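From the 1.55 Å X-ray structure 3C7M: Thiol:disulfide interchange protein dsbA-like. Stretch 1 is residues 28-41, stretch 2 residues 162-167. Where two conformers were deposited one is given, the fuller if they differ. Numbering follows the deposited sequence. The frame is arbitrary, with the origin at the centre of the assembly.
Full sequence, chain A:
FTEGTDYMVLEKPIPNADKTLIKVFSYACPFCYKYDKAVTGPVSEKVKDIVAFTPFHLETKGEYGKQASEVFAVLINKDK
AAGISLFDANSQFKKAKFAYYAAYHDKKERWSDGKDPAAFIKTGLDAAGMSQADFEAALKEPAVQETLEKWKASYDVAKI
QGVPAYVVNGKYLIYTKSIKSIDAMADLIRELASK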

# COMPACT_ATOMS: atom_id res chain seq x y z
N ALA A 28 9.03 -4.61 -2.31
CA ALA A 28 9.90 -5.73 -2.70
C ALA A 28 9.13 -6.98 -3.10
O ALA A 28 9.73 -8.03 -3.38
CB ALA A 28 10.87 -6.03 -1.58
N CYS A 29 7.81 -6.88 -3.15
CA CYS A 29 6.98 -8.05 -3.44
C CYS A 29 6.55 -8.06 -4.90
O CYS A 29 5.88 -7.14 -5.36
CB CYS A 29 5.76 -8.09 -2.53
SG CYS A 29 4.59 -9.38 -3.02
N PRO A 30 6.94 -9.12 -5.65
CA PRO A 30 6.62 -9.15 -7.08
C PRO A 30 5.12 -9.19 -7.39
O PRO A 30 4.68 -8.57 -8.37
CB PRO A 30 7.32 -10.41 -7.58
CG PRO A 30 7.45 -11.27 -6.38
CD PRO A 30 7.67 -10.33 -5.22
N PHE A 31 4.34 -9.90 -6.57
CA PHE A 31 2.89 -9.96 -6.76
C PHE A 31 2.21 -8.62 -6.45
O PHE A 31 1.24 -8.26 -7.11
CB PHE A 31 2.28 -11.11 -5.95
CG PHE A 31 2.30 -12.44 -6.68
CD1 PHE A 31 1.26 -12.79 -7.53
CD2 PHE A 31 3.36 -13.33 -6.51
CE1 PHE A 31 1.27 -14.02 -8.21
CE2 PHE A 31 3.38 -14.55 -7.17
CZ PHE A 31 2.34 -14.89 -8.03
N CYS A 32 2.73 -7.88 -5.48
CA CYS A 32 2.23 -6.52 -5.22
C CYS A 32 2.35 -5.66 -6.47
O CYS A 32 1.43 -4.94 -6.83
CB CYS A 32 2.96 -5.86 -4.05
SG CYS A 32 2.52 -6.56 -2.45
N TYR A 33 3.50 -5.76 -7.15
CA TYR A 33 3.73 -5.03 -8.40
C TYR A 33 2.73 -5.48 -9.47
O TYR A 33 2.09 -4.65 -10.11
CB TYR A 33 5.17 -5.25 -8.85
CG TYR A 33 5.67 -4.41 -10.01
CD1 TYR A 33 4.99 -3.27 -10.45
CD2 TYR A 33 6.87 -4.74 -10.64
CE1 TYR A 33 5.48 -2.49 -11.51
CE2 TYR A 33 7.38 -3.97 -11.69
CZ TYR A 33 6.69 -2.85 -12.12
OH TYR A 33 7.20 -2.10 -13.16
N LYS A 34 2.59 -6.80 -9.62
CA LYS A 34 1.69 -7.39 -10.61
C LYS A 34 0.24 -6.95 -10.42
O LYS A 34 -0.40 -6.49 -11.36
CB LYS A 34 1.80 -8.91 -10.58
CG LYS A 34 3.08 -9.45 -11.20
N TYR A 35 -0.26 -7.08 -9.19
CA TYR A 35 -1.64 -6.66 -8.89
C TYR A 35 -1.84 -5.14 -8.97
O TYR A 35 -2.92 -4.68 -9.34
CB TYR A 35 -2.14 -7.27 -7.57
CG TYR A 35 -2.45 -8.76 -7.65
CD1 TYR A 35 -1.44 -9.71 -7.52
CD2 TYR A 35 -3.75 -9.23 -7.87
CE1 TYR A 35 -1.71 -11.08 -7.60
CE2 TYR A 35 -4.03 -10.60 -7.95
CZ TYR A 35 -3.00 -11.52 -7.82
OH TYR A 35 -3.24 -12.89 -7.89
N ASP A 36 -0.80 -4.36 -8.64
CA ASP A 36 -0.87 -2.89 -8.77
C ASP A 36 -0.85 -2.44 -10.23
O ASP A 36 -1.32 -1.34 -10.55
CB ASP A 36 0.27 -2.21 -8.00
CG ASP A 36 -0.00 -2.11 -6.51
OD1 ASP A 36 -1.11 -2.46 -6.06
OD2 ASP A 36 0.91 -1.69 -5.78
N LYS A 37 -0.30 -3.27 -11.10
CA LYS A 37 -0.32 -2.98 -12.53
C LYS A 37 -1.68 -3.33 -13.12
O LYS A 37 -2.15 -2.66 -14.04
CB LYS A 37 0.78 -3.74 -13.27
CG LYS A 37 2.17 -3.14 -13.09
CD LYS A 37 3.20 -3.79 -14.00
CE LYS A 37 3.75 -5.08 -13.42
NZ LYS A 37 4.71 -5.72 -14.35
N ALA A 38 -2.31 -4.38 -12.58
CA ALA A 38 -3.47 -5.00 -13.22
C ALA A 38 -4.85 -4.79 -12.59
O ALA A 38 -5.85 -4.75 -13.32
CB ALA A 38 -3.22 -6.49 -13.42
N VAL A 39 -4.91 -4.71 -11.26
CA VAL A 39 -6.22 -4.67 -10.58
C VAL A 39 -6.44 -3.55 -9.56
O VAL A 39 -7.55 -3.05 -9.45
CB VAL A 39 -6.62 -6.06 -9.95
CG1 VAL A 39 -6.32 -7.20 -10.91
CG2 VAL A 39 -5.93 -6.31 -8.61
N THR A 40 -5.40 -3.15 -8.83
CA THR A 40 -5.58 -2.20 -7.71
C THR A 40 -6.32 -0.92 -8.08
O THR A 40 -7.32 -0.56 -7.45
CB THR A 40 -4.24 -1.88 -7.02
OG1 THR A 40 -3.62 -3.10 -6.61
CG2 THR A 40 -4.46 -1.01 -5.77
N GLY A 41 -5.84 -0.24 -9.12
CA GLY A 41 -6.45 1.01 -9.53
C GLY A 41 -7.89 0.88 -9.99
O GLY A 41 -8.78 1.52 -9.42
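Stretch 2 162-167: GVPAYV

Stretch 2 (Gly162 to Val167) runs along one side of the helix 30-38, meeting its first turn at Cys29 and Cys32 and reaching Thr40 beyond its last turn; 325 Å² is buried between the two, both sides summed. Gly162 leaves the preceding helix with positive phi (81°), a conformation that favours glycine, and touches nothing in stretch 1. Val163 is extended (phi/psi -118/151) and lies over the two cysteines: its O is 3.4 Å from Cys29 SG, its CG2 3.7 Å from the same Cys29 SG, and its CB 3.8 Å from Cys32 SG. Cys29 SG also caps the helix, accepting from Cys32 N at 3.4 Å. The peptide bond before Pro164 is cis, and the proline packs on the helix, its CD 3.7 Å from Cys32 SG and 3.9 Å from Phe31 CB, its CG 4.2 Å from Tyr35 CD1; the CA atoms of Pro164 and Cys32 are 5.2 Å apart. Strand geometry begins at Ala165, whose CB points away. Tyr166 points back toward the helix (chi1 -63°, m), and its long side chain spans a CA-CA gap of 9.4 Å to Thr40. Its OH hydrogen-bonds Thr40 OG1 at 2.7 Å and lies 3.5 Å from Tyr35 CB; water 1 bridges Tyr166 OH and Asp36 OD1, 3.0 Å from each. Val167 continues the strand out of reach.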

# COMPACT_ATOMS: atom_id res chain seq x y z
N GLY A 162 0.30 -13.79 3.00
CA GLY A 162 1.34 -12.99 2.38
C GLY A 162 0.87 -11.61 1.97
O GLY A 162 -0.15 -11.12 2.45
N VAL A 163 1.64 -10.99 1.09
CA VAL A 163 1.23 -9.74 0.46
C VAL A 163 1.13 -9.94 -1.06
O VAL A 163 1.83 -10.79 -1.61
CB VAL A 163 2.18 -8.55 0.81
CG1 VAL A 163 1.98 -8.12 2.26
CG2 VAL A 163 3.64 -8.91 0.55
N PRO A 164 0.25 -9.18 -1.73
CA PRO A 164 -0.63 -8.16 -1.19
C PRO A 164 -1.75 -8.74 -0.33
O PRO A 164 -2.15 -9.90 -0.53
CB PRO A 164 -1.23 -7.51 -2.44
CG PRO A 164 -1.15 -8.57 -3.49
CD PRO A 164 0.10 -9.32 -3.19
N ALA A 165 -2.23 -7.94 0.61
CA ALA A 165 -3.34 -8.33 1.46
C ALA A 165 -4.40 -7.22 1.39
O ALA A 165 -4.22 -6.13 1.96
CB ALA A 165 -2.86 -8.57 2.89
N TYR A 166 -5.48 -7.50 0.67
CA TYR A 166 -6.59 -6.56 0.56
C TYR A 166 -7.61 -6.85 1.64
O TYR A 166 -8.15 -7.96 1.71
CB TYR A 166 -7.26 -6.65 -0.81
CG TYR A 166 -6.37 -6.29 -1.98
CD1 TYR A 166 -5.60 -7.27 -2.61
CD2 TYR A 166 -6.33 -4.98 -2.48
CE1 TYR A 166 -4.80 -6.95 -3.71
CE2 TYR A 166 -5.53 -4.66 -3.58
CZ TYR A 166 -4.77 -5.66 -4.19
OH TYR A 166 -3.96 -5.37 -5.28
N VAL A 167 -7.86 -5.85 2.48
CA VAL A 167 -8.72 -5.98 3.65
C VAL A 167 -9.87 -4.99 3.58
O VAL A 167 -9.67 -3.80 3.35
CB VAL A 167 -7.91 -5.75 4.95
CG1 VAL A 167 -8.81 -5.87 6.18
CG2 VAL A 167 -6.73 -6.74 5.06
O HOH W 1 -0.94 -5.27 -4.91